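Local coordinates for protein sucrose 6(F)-phosphate phosphorylase (Thermoanaerobacterium thermosaccharolyticum DSM 571, PDB 6S9V) that is a phosphorylase of the alpha-amylase family, built round a closed barrel of eight parallel beta strands, at residues N19-I24 with D47-V52; I107-F112 with D123-L128; L151-F156 with K166-F171. All coordinates share one frame; numbering follows the deposited sequence.

Contact 1 of 3, residues N19-I24 with D47-V52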
loop_
_atom_site.group_PDB
_atom_site.type_symbol
_atom_site.label_atom_id
_atom_site.label_comp_id
_atom_site.label_asym_id
_atom_site.label_seq_id
_atom_site.Cartn_x
_atom_site.Cartn_y
_atom_site.Cartn_z
ATOM N N ASN A 19 -11.076 7.323 -12.251
ATOM C CA ASN A 19 -11.625 6.047 -11.791
ATOM C C ASN A 19 -11.217 4.904 -12.720
ATOM O O ASN A 19 -12.054 4.206 -13.301
ATOM C CB ASN A 19 -13.145 6.137 -11.672
ATOM C CG ASN A 19 -13.753 4.889 -11.058
ATOM O OD1 ASN A 19 -13.095 4.184 -10.288
ATOM N ND2 ASN A 19 -14.997 4.596 -11.410
ATOM N N LYS A 20 -9.913 4.690 -12.829
ATOM C CA LYS A 20 -9.374 3.638 -13.679
ATOM C C LYS A 20 -8.418 2.774 -12.875
ATOM O O LYS A 20 -7.856 3.202 -11.865
ATOM C CB LYS A 20 -8.679 4.212 -14.918
ATOM C CG LYS A 20 -9.637 4.985 -15.822
ATOM C CD LYS A 20 -9.154 5.065 -17.254
ATOM C CE LYS A 20 -10.105 5.906 -18.105
ATOM N NZ LYS A 20 -11.544 5.602 -17.830
ATOM N N VAL A 21 -8.251 1.533 -13.334
ATOM C CA VAL A 21 -7.373 0.605 -12.645
ATOM C C VAL A 21 -5.940 1.128 -12.668
ATOM O O VAL A 21 -5.457 1.656 -13.681
ATOM C CB VAL A 21 -7.485 -0.787 -13.291
ATOM C CG1 VAL A 21 -6.536 -1.754 -12.632
ATOM C CG2 VAL A 21 -8.920 -1.300 -13.218
ATOM N N GLN A 22 -5.243 0.962 -11.549
ATOM C CA GLN A 22 -3.854 1.381 -11.426
ATOM C C GLN A 22 -2.946 0.181 -11.182
ATOM O O GLN A 22 -3.363 -0.826 -10.614
ATOM C CB GLN A 22 -3.685 2.363 -10.276
ATOM C CG GLN A 22 -4.569 3.600 -10.399
ATOM C CD GLN A 22 -4.354 4.573 -9.271
ATOM O OE1 GLN A 22 -3.948 4.192 -8.176
ATOM N NE2 GLN A 22 -4.633 5.845 -9.528
ATOM N N LEU A 23 -1.697 0.318 -11.594
ATOM C CA LEU A 23 -0.671 -0.700 -11.388
ATOM C C LEU A 23 0.184 -0.330 -10.178
ATOM O O LEU A 23 0.510 0.848 -9.975
ATOM C CB LEU A 23 0.215 -0.811 -12.637
ATOM C CG LEU A 23 1.481 -1.680 -12.536
ATOM C CD1 LEU A 23 1.111 -3.147 -12.491
ATOM C CD2 LEU A 23 2.434 -1.402 -13.693
ATOM N N ILE A 24 0.538 -1.331 -9.369
ATOM C CA ILE A 24 1.564 -1.194 -8.340
ATOM C C ILE A 24 2.766 -2.019 -8.775
ATOM O O ILE A 24 2.632 -3.222 -9.005
ATOM C CB ILE A 24 1.093 -1.681 -6.957
ATOM C CG1 ILE A 24 -0.201 -0.999 -6.517
ATOM C CG2 ILE A 24 2.191 -1.454 -5.925
ATOM C CD1 ILE A 24 -0.920 -1.770 -5.420
ATOM N N ASP A 47 -3.848 1.126 -22.273
ATOM C CA ASP A 47 -5.205 1.416 -21.816
ATOM C C ASP A 47 -5.637 0.451 -20.719
ATOM O O ASP A 47 -6.818 0.403 -20.356
ATOM C CB ASP A 47 -6.195 1.403 -22.982
ATOM C CG ASP A 47 -6.301 0.048 -23.653
ATOM O OD1 ASP A 47 -5.365 -0.768 -23.526
ATOM O OD2 ASP A 47 -7.334 -0.199 -24.295
ATOM N N VAL A 48 -4.689 -0.280 -20.152
ATOM C CA VAL A 48 -4.972 -1.188 -19.054
ATOM C C VAL A 48 -4.871 -0.437 -17.733
ATOM O O VAL A 48 -5.593 -0.756 -16.782
ATOM C CB VAL A 48 -4.007 -2.386 -19.109
ATOM C CG1 VAL A 48 -4.135 -3.255 -17.854
ATOM C CG2 VAL A 48 -4.271 -3.210 -20.380
ATOM N N PHE A 49 -4.000 0.571 -17.653
ATOM C CA PHE A 49 -3.811 1.314 -16.415
ATOM C C PHE A 49 -3.994 2.806 -16.655
ATOM O O PHE A 49 -3.544 3.346 -17.671
ATOM C CB PHE A 49 -2.439 1.051 -15.812
ATOM C CG PHE A 49 -2.207 -0.388 -15.496
ATOM C CD1 PHE A 49 -2.975 -1.025 -14.540
ATOM C CD2 PHE A 49 -1.235 -1.106 -16.158
ATOM C CE1 PHE A 49 -2.780 -2.359 -14.255
ATOM C CE2 PHE A 49 -1.033 -2.435 -15.866
ATOM C CZ PHE A 49 -1.805 -3.058 -14.921
ATOM N N GLY A 50 -4.675 3.457 -15.718
ATOM C CA GLY A 50 -4.786 4.904 -15.719
ATOM C C GLY A 50 -3.753 5.558 -14.827
ATOM O O GLY A 50 -3.556 6.779 -14.880
ATOM N N GLY A 51 -3.104 4.757 -13.982
ATOM C CA GLY A 51 -2.092 5.266 -13.074
ATOM C C GLY A 51 -1.148 4.158 -12.657
ATOM O O GLY A 51 -1.445 2.974 -12.823
ATOM N N VAL A 52 -0.008 4.559 -12.097
ATOM C CA VAL A 52 1.027 3.620 -11.658
ATOM C C VAL A 52 1.576 4.112 -10.324
ATOM O O VAL A 52 2.039 5.256 -10.224
ATOM C CB VAL A 52 2.177 3.493 -12.674
ATOM C CG1 VAL A 52 3.234 2.492 -12.162
ATOM C CG2 VAL A 52 1.664 3.095 -14.051
#
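Val21, Gln22 and Leu23 meet Phe49, Gly50, Gly51 and Val52 in a buried contact where two loops lead into neighbouring parallel strands. It lies at the start of the first two barrel strands, 22-25 and 51-54, with Leu23 paired to Val52. Backbone bonds go both ways across it. Gly50 N donates to Val21 O at 2.8 Å. Leu23 N donates to Gly51 O at 2.9 Å. A further backbone bond between Leu23 and His53 continues the parallel pairing. Gly51 N is buried here and has no partner in the model.

Leu23 and the Phe49 ring carry the side-chain contact. Leu23 CB sits almost exactly over the ring centre, 3.5 Å from the centroid and 2° off the normal, in a CH-pi contact. Leu23 CG lies anti to the backbone N (chi1 171°), and beyond it CD1 comes to 3.8 Å from Phe49 CZ. Val48 CG1 covers the centre of the opposite face. Val21 O lies at the ring edge, in plane, and Val21 CG1 is 4.1 Å from Phe49 CD1. The ring is thus enclosed on both faces by aliphatic carbons.

Leu23 and Val52 point to the same face of the sheet, and Leu23 CD2 is 4.3 Å from Val52 CG1. Helix 393-396 packs against Leu23 and Phe49 through Leu396. Gln22 points to the other face. Its CB is 3.4 Å from Gly51 O, and its OE1 bonds to Gln390 NE2 on strand 388-392, the last strand of the barrel. Helix 34-44 connects the two paired strands. Together they make the first beta-alpha-beta unit of a TIM barrel.

Contact 2 of 3, residues I107-F112 with D123-L128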
loop_
_atom_site.group_PDB
_atom_site.type_symbol
_atom_site.label_atom_id
_atom_site.label_comp_id
_atom_site.label_asym_id
_atom_site.label_seq_id
_atom_site.Cartn_x
_atom_site.Cartn_y
_atom_site.Cartn_z
ATOM N N ILE A 107 22.796 12.795 3.782
ATOM C CA ILE A 107 23.721 13.832 4.219
ATOM C C ILE A 107 23.299 14.356 5.588
ATOM O O ILE A 107 24.136 14.651 6.446
ATOM C CB ILE A 107 23.805 14.963 3.178
ATOM C CG1 ILE A 107 24.910 15.954 3.556
ATOM C CG2 ILE A 107 22.449 15.671 3.038
ATOM C CD1 ILE A 107 25.147 17.051 2.526
ATOM N N TYR A 108 21.986 14.429 5.826
ATOM C CA TYR A 108 21.490 14.993 7.078
ATOM C C TYR A 108 21.992 14.186 8.266
ATOM O O TYR A 108 22.532 14.739 9.229
ATOM C CB TYR A 108 19.962 15.010 7.058
ATOM C CG TYR A 108 19.394 15.579 5.778
ATOM C CD1 TYR A 108 19.517 16.921 5.474
ATOM C CD2 TYR A 108 18.779 14.749 4.852
ATOM C CE1 TYR A 108 19.014 17.431 4.290
ATOM C CE2 TYR A 108 18.278 15.248 3.666
ATOM C CZ TYR A 108 18.399 16.591 3.393
ATOM O OH TYR A 108 17.902 17.091 2.212
ATOM N N PHE A 109 21.847 12.863 8.202
ATOM C CA PHE A 109 22.267 12.046 9.331
ATOM C C PHE A 109 23.773 11.827 9.375
ATOM O O PHE A 109 24.346 11.749 10.469
ATOM C CB PHE A 109 21.564 10.694 9.319
ATOM C CG PHE A 109 21.682 9.969 10.622
ATOM C CD1 PHE A 109 20.960 10.392 11.727
ATOM C CD2 PHE A 109 22.541 8.898 10.762
ATOM C CE1 PHE A 109 21.085 9.749 12.939
ATOM C CE2 PHE A 109 22.658 8.247 11.967
ATOM C CZ PHE A 109 21.930 8.670 13.055
ATOM N N GLN A 110 24.441 11.720 8.221
ATOM C CA GLN A 110 25.891 11.568 8.257
ATOM C C GLN A 110 26.560 12.819 8.821
ATOM O O GLN A 110 27.579 12.724 9.518
ATOM C CB GLN A 110 26.438 11.207 6.876
ATOM C CG GLN A 110 26.066 9.774 6.492
ATOM C CD GLN A 110 26.785 9.256 5.264
ATOM O OE1 GLN A 110 27.379 8.173 5.304
ATOM N NE2 GLN A 110 26.748 10.015 4.178
ATOM N N ASP A 111 26.014 14.000 8.518
ATOM C CA ASP A 111 26.545 15.224 9.114
ATOM C C ASP A 111 26.366 15.196 10.624
ATOM O O ASP A 111 27.282 15.546 11.376
ATOM C CB ASP A 111 25.847 16.442 8.509
ATOM C CG ASP A 111 26.538 17.745 8.850
ATOM O OD1 ASP A 111 27.554 18.067 8.199
ATOM O OD2 ASP A 111 26.062 18.453 9.758
ATOM N N PHE A 112 25.204 14.725 11.081
ATOM C CA PHE A 112 24.945 14.609 12.509
ATOM C C PHE A 112 25.907 13.636 13.174
ATOM O O PHE A 112 26.424 13.909 14.261
ATOM C CB PHE A 112 23.504 14.159 12.740
ATOM C CG PHE A 112 23.216 13.776 14.159
ATOM C CD1 PHE A 112 23.169 14.739 15.149
ATOM C CD2 PHE A 112 23.024 12.452 14.509
ATOM C CE1 PHE A 112 22.924 14.393 16.457
ATOM C CE2 PHE A 112 22.776 12.097 15.820
ATOM C CZ PHE A 112 22.723 13.070 16.795
ATOM N N ASP A 123 18.476 18.538 14.895
ATOM C CA ASP A 123 17.079 18.615 15.313
ATOM C C ASP A 123 16.134 17.846 14.398
ATOM O O ASP A 123 14.955 17.702 14.741
ATOM C CB ASP A 123 16.651 20.087 15.373
ATOM C CG ASP A 123 15.297 20.287 16.044
ATOM O OD1 ASP A 123 15.086 19.752 17.151
ATOM O OD2 ASP A 123 14.443 20.988 15.457
ATOM N N MET A 124 16.607 17.353 13.250
ATOM C CA MET A 124 15.749 16.561 12.379
ATOM C C MET A 124 15.469 15.176 12.946
ATOM O O MET A 124 14.525 14.517 12.495
ATOM C CB MET A 124 16.377 16.411 10.992
ATOM C CG MET A 124 16.467 17.691 10.201
ATOM S SD MET A 124 17.277 17.467 8.608
ATOM C CE MET A 124 16.045 16.503 7.751
ATOM N N PHE A 125 16.252 14.728 13.924
ATOM C CA PHE A 125 16.192 13.360 14.419
ATOM C C PHE A 125 15.737 13.330 15.869
ATOM O O PHE A 125 15.845 14.315 16.605
ATOM C CB PHE A 125 17.562 12.687 14.251
ATOM C CG PHE A 125 18.142 12.887 12.879
ATOM C CD1 PHE A 125 17.569 12.270 11.782
ATOM C CD2 PHE A 125 19.219 13.734 12.679
ATOM C CE1 PHE A 125 18.078 12.469 10.507
ATOM C CE2 PHE A 125 19.725 13.943 11.413
ATOM C CZ PHE A 125 19.153 13.318 10.328
ATOM N N ILE A 126 15.194 12.182 16.263
ATOM C CA ILE A 126 14.619 12.026 17.607
ATOM C C ILE A 126 15.732 11.465 18.484
ATOM O O ILE A 126 15.807 10.274 18.784
ATOM C CB ILE A 126 13.363 11.144 17.604
ATOM C CG1 ILE A 126 12.320 11.691 16.625
ATOM C CG2 ILE A 126 12.773 11.059 19.007
ATOM C CD1 ILE A 126 11.088 10.806 16.470
ATOM N N THR A 127 16.648 12.345 18.874
ATOM C CA THR A 127 17.566 12.011 19.953
ATOM C C THR A 127 16.748 11.765 21.218
ATOM O O THR A 127 15.735 12.429 21.457
ATOM C CB THR A 127 18.586 13.128 20.156
ATOM O OG1 THR A 127 17.924 14.397 20.136
ATOM C CG2 THR A 127 19.643 13.089 19.051
ATOM N N LEU A 128 17.164 10.782 22.017
ATOM C CA LEU A 128 16.302 10.326 23.102
ATOM C C LEU A 128 16.084 11.394 24.173
ATOM O O LEU A 128 15.154 11.261 24.976
ATOM C CB LEU A 128 16.868 9.060 23.750
ATOM C CG LEU A 128 16.968 7.807 22.874
ATOM C CD1 LEU A 128 17.015 6.566 23.763
ATOM C CD2 LEU A 128 15.863 7.686 21.863
#
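The Phe125 ring carries Phe109 CD1 over the centre of one face, 3.6 Å above the plane. Met124 CB covers the centre of the opposite face. At its edge lies the helix backbone atom Tyr108 C, 3.6 Å from Phe125 CZ. The Phe109 and Phe125 rings form a T-shaped pair: the edge of Phe109 points at the face of Phe125, with the planes at 89°. The Tyr108 ring has Met124 CE over one face, 4.0 Å above the plane and shifted toward the rim. Ile107 CG2 lies over the centre of its other face. Met124 SD approaches the same Tyr108 ring obliquely, 3.9 Å from CD1, in a Met-aromatic contact. The Met124 chain bends at chi3 (70°), which places CE over the ring.

These groups join helix 107-115 to the loop that follows it. Both belong to the long excursion between barrel strands 92-97 and 207-210, the position of domain B in the alpha-amylase family. Phe109, Phe112 and Phe125 form an aromatic cluster, and Ile180 of strand 179-181 touches both Phe109 and Phe125. The Phe112 ring is inclined at 45° to that of Phe125, and Phe112 CB is 4.0 Å from Phe125 CE2. Farther along the loop, Thr127 turns its methyl to this helix: CG2 is 3.8 Å from Phe112 CZ, while OG1 bonds to Asp129 OD1.

Contact 3 of 3, residues L151-F156 with K166-F171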
loop_
_atom_site.group_PDB
_atom_site.type_symbol
_atom_site.label_atom_id
_atom_site.label_comp_id
_atom_site.label_asym_id
_atom_site.label_seq_id
_atom_site.Cartn_x
_atom_site.Cartn_y
_atom_site.Cartn_z
ATOM N N LEU A 151 14.136 -3.162 19.860
ATOM C CA LEU A 151 14.204 -1.878 20.539
ATOM C C LEU A 151 13.913 -0.775 19.532
ATOM O O LEU A 151 14.417 -0.824 18.403
ATOM C CB LEU A 151 15.578 -1.643 21.171
ATOM C CG LEU A 151 15.958 -2.566 22.331
ATOM C CD1 LEU A 151 17.409 -2.321 22.729
ATOM C CD2 LEU A 151 15.026 -2.354 23.513
ATOM N N PRO A 152 13.126 0.245 19.913
ATOM C CA PRO A 152 12.754 1.282 18.942
ATOM C C PRO A 152 13.798 2.378 18.794
ATOM O O PRO A 152 13.460 3.508 18.436
ATOM C CB PRO A 152 11.448 1.840 19.525
ATOM C CG PRO A 152 11.656 1.719 21.018
ATOM C CD PRO A 152 12.441 0.434 21.210
ATOM N N TYR A 153 15.064 2.054 19.048
ATOM C CA TYR A 153 16.143 3.019 18.907
ATOM C C TYR A 153 17.428 2.279 18.564
ATOM O O TYR A 153 17.524 1.053 18.687
ATOM C CB TYR A 153 16.323 3.871 20.176
ATOM C CG TYR A 153 16.464 3.072 21.444
ATOM C CD1 TYR A 153 17.681 2.520 21.807
ATOM C CD2 TYR A 153 15.379 2.883 22.285
ATOM C CE1 TYR A 153 17.811 1.785 22.970
ATOM C CE2 TYR A 153 15.498 2.155 23.448
ATOM C CZ TYR A 153 16.716 1.611 23.787
ATOM O OH TYR A 153 16.836 0.881 24.946
ATOM N N SER A 154 18.415 3.054 18.123
ATOM C CA SER A 154 19.711 2.542 17.713
ATOM C C SER A 154 20.795 3.465 18.254
ATOM O O SER A 154 20.575 4.667 18.435
ATOM C CB SER A 154 19.828 2.444 16.185
ATOM O OG SER A 154 18.923 1.493 15.647
ATOM N N THR A 155 21.979 2.892 18.470
ATOM C CA THR A 155 23.115 3.601 19.044
ATOM C C THR A 155 24.160 3.869 17.968
ATOM O O THR A 155 24.507 2.975 17.189
ATOM C CB THR A 155 23.731 2.791 20.188
ATOM O OG1 THR A 155 22.724 2.529 21.172
ATOM C CG2 THR A 155 24.886 3.552 20.836
ATOM N N PHE A 156 24.651 5.102 17.926
ATOM C CA PHE A 156 25.658 5.509 16.961
ATOM C C PHE A 156 26.781 6.237 17.683
ATOM O O PHE A 156 26.594 6.793 18.765
ATOM C CB PHE A 156 25.066 6.412 15.877
ATOM C CG PHE A 156 23.985 5.760 15.075
ATOM C CD1 PHE A 156 24.287 5.049 13.927
ATOM C CD2 PHE A 156 22.662 5.852 15.473
ATOM C CE1 PHE A 156 23.287 4.455 13.188
ATOM C CE2 PHE A 156 21.666 5.256 14.744
ATOM C CZ PHE A 156 21.976 4.556 13.600
ATOM N N LYS A 166 22.025 7.684 21.176
ATOM C CA LYS A 166 20.866 6.918 20.752
ATOM C C LYS A 166 19.881 7.833 20.046
ATOM O O LYS A 166 19.652 8.965 20.480
ATOM C CB LYS A 166 20.190 6.254 21.952
ATOM C CG LYS A 166 21.019 5.164 22.595
ATOM C CD LYS A 166 20.276 4.520 23.754
ATOM C CE LYS A 166 20.956 3.236 24.196
ATOM N NZ LYS A 166 22.120 3.504 25.066
ATOM N N VAL A 167 19.333 7.350 18.931
ATOM C CA VAL A 167 18.275 8.044 18.213
ATOM C C VAL A 167 17.168 7.040 17.922
ATOM O O VAL A 167 17.407 5.833 17.801
ATOM C CB VAL A 167 18.756 8.705 16.899
ATOM C CG1 VAL A 167 19.840 9.728 17.188
ATOM C CG2 VAL A 167 19.240 7.655 15.923
ATOM N N TRP A 168 15.950 7.550 17.804
ATOM C CA TRP A 168 14.797 6.692 17.583
ATOM C C TRP A 168 14.854 6.059 16.197
ATOM O O TRP A 168 15.108 6.736 15.192
ATOM C CB TRP A 168 13.515 7.506 17.758
ATOM C CG TRP A 168 12.363 6.715 18.274
ATOM C CD1 TRP A 168 11.316 6.207 17.558
ATOM C CD2 TRP A 168 12.162 6.303 19.629
ATOM N NE1 TRP A 168 10.461 5.522 18.392
ATOM C CE2 TRP A 168 10.963 5.564 19.668
ATOM C CE3 TRP A 168 12.880 6.492 20.814
ATOM C CZ2 TRP A 168 10.460 5.020 20.850
ATOM C CZ3 TRP A 168 12.379 5.949 21.989
ATOM C CH2 TRP A 168 11.180 5.221 21.994
ATOM N N THR A 169 14.610 4.747 16.150
ATOM C CA THR A 169 14.553 3.998 14.893
ATOM C C THR A 169 13.426 2.982 15.063
ATOM O O THR A 169 13.630 1.922 15.662
ATOM C CB THR A 169 15.884 3.323 14.561
ATOM O OG1 THR A 169 16.249 2.395 15.594
ATOM C CG2 THR A 169 16.986 4.372 14.426
ATOM N N THR A 170 12.237 3.328 14.559
ATOM C CA THR A 170 11.078 2.448 14.686
ATOM C C THR A 170 11.289 1.140 13.938
ATOM O O THR A 170 10.892 0.074 14.418
ATOM C CB THR A 170 9.826 3.156 14.158
ATOM O OG1 THR A 170 9.510 4.270 14.996
ATOM C CG2 THR A 170 8.639 2.205 14.107
ATOM N N PHE A 171 11.885 1.207 12.750
ATOM C CA PHE A 171 12.073 0.062 11.878
ATOM C C PHE A 171 13.557 -0.203 11.658
ATOM O O PHE A 171 14.402 0.674 11.842
ATOM C CB PHE A 171 11.408 0.288 10.514
ATOM C CG PHE A 171 9.951 0.592 10.596
ATOM C CD1 PHE A 171 9.040 -0.426 10.774
ATOM C CD2 PHE A 171 9.490 1.901 10.497
ATOM C CE1 PHE A 171 7.690 -0.160 10.833
ATOM C CE2 PHE A 171 8.139 2.175 10.570
ATOM C CZ PHE A 171 7.238 1.143 10.750
#
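Tyr153 and Lys166 lie side by side across a two-stranded antiparallel beta hairpin, pointing the same way. CD and CE of Lys166 meet the CD1-CE1 side of the Tyr153 ring obliquely, with CE 3.7 Å from Tyr153 CE1. Thr155 also runs beside this lysine, and its OG1 is 3.4 Å from Lys166 CG. Leu151 CB covers one face of the Tyr153 ring.

The strands are held by Ser154 and Val167, a hydrogen-bonded pair. Ser154 N donates to Val167 O, and Val167 N to Ser154 O, both at 3.0 Å. On the face that carries these two side chains, Phe156 and Val167 cross at about a right angle, with Phe156 CE2 3.6 Å from Val167 CG2. Phe109 and Phe112 of helix 107-115 pack on Val167 from beyond the hairpin.

Pro152 crosses Trp168 obliquely. Its CG touches the indole at CZ2, at 3.5 Å, and its carbonyl O lies over the indole face, toward the rim. The same oxygen accepts Thr169 N at 2.8 Å, with the donor 45° out of the carbonyl plane. One backbone oxygen thus meets both an N-H and an aromatic face. Nearby, Ser154 OG and Thr169 OG1 share a hydrogen bond of 2.8 Å, and Ser154 OG is also bonded to Ser177 N.

From the N terminus, contact 1 closes first. It joins barrel strands 22-25 and 51-54 round a loop of 22 residues that includes helix 34-44. Contact 2 then brings 123-128 back to helix 107-115, with 10 residues between. Contact 3 closes the hairpin 153-157/164-168 over nine residues. The three follow in series; none nests or crosses. Contact 1 lies on the opposite side of the chain's centre, its centre about 38 Å from the centres of the other two. Contacts 2 and 3 touch. Ile126 O is 2.9 Å from Trp168 N, a probable hydrogen bond, and Phe109 packs on Phe156. These contacts tie helix, loop and hairpin together, all between barrel strands 92-97 and 207-210.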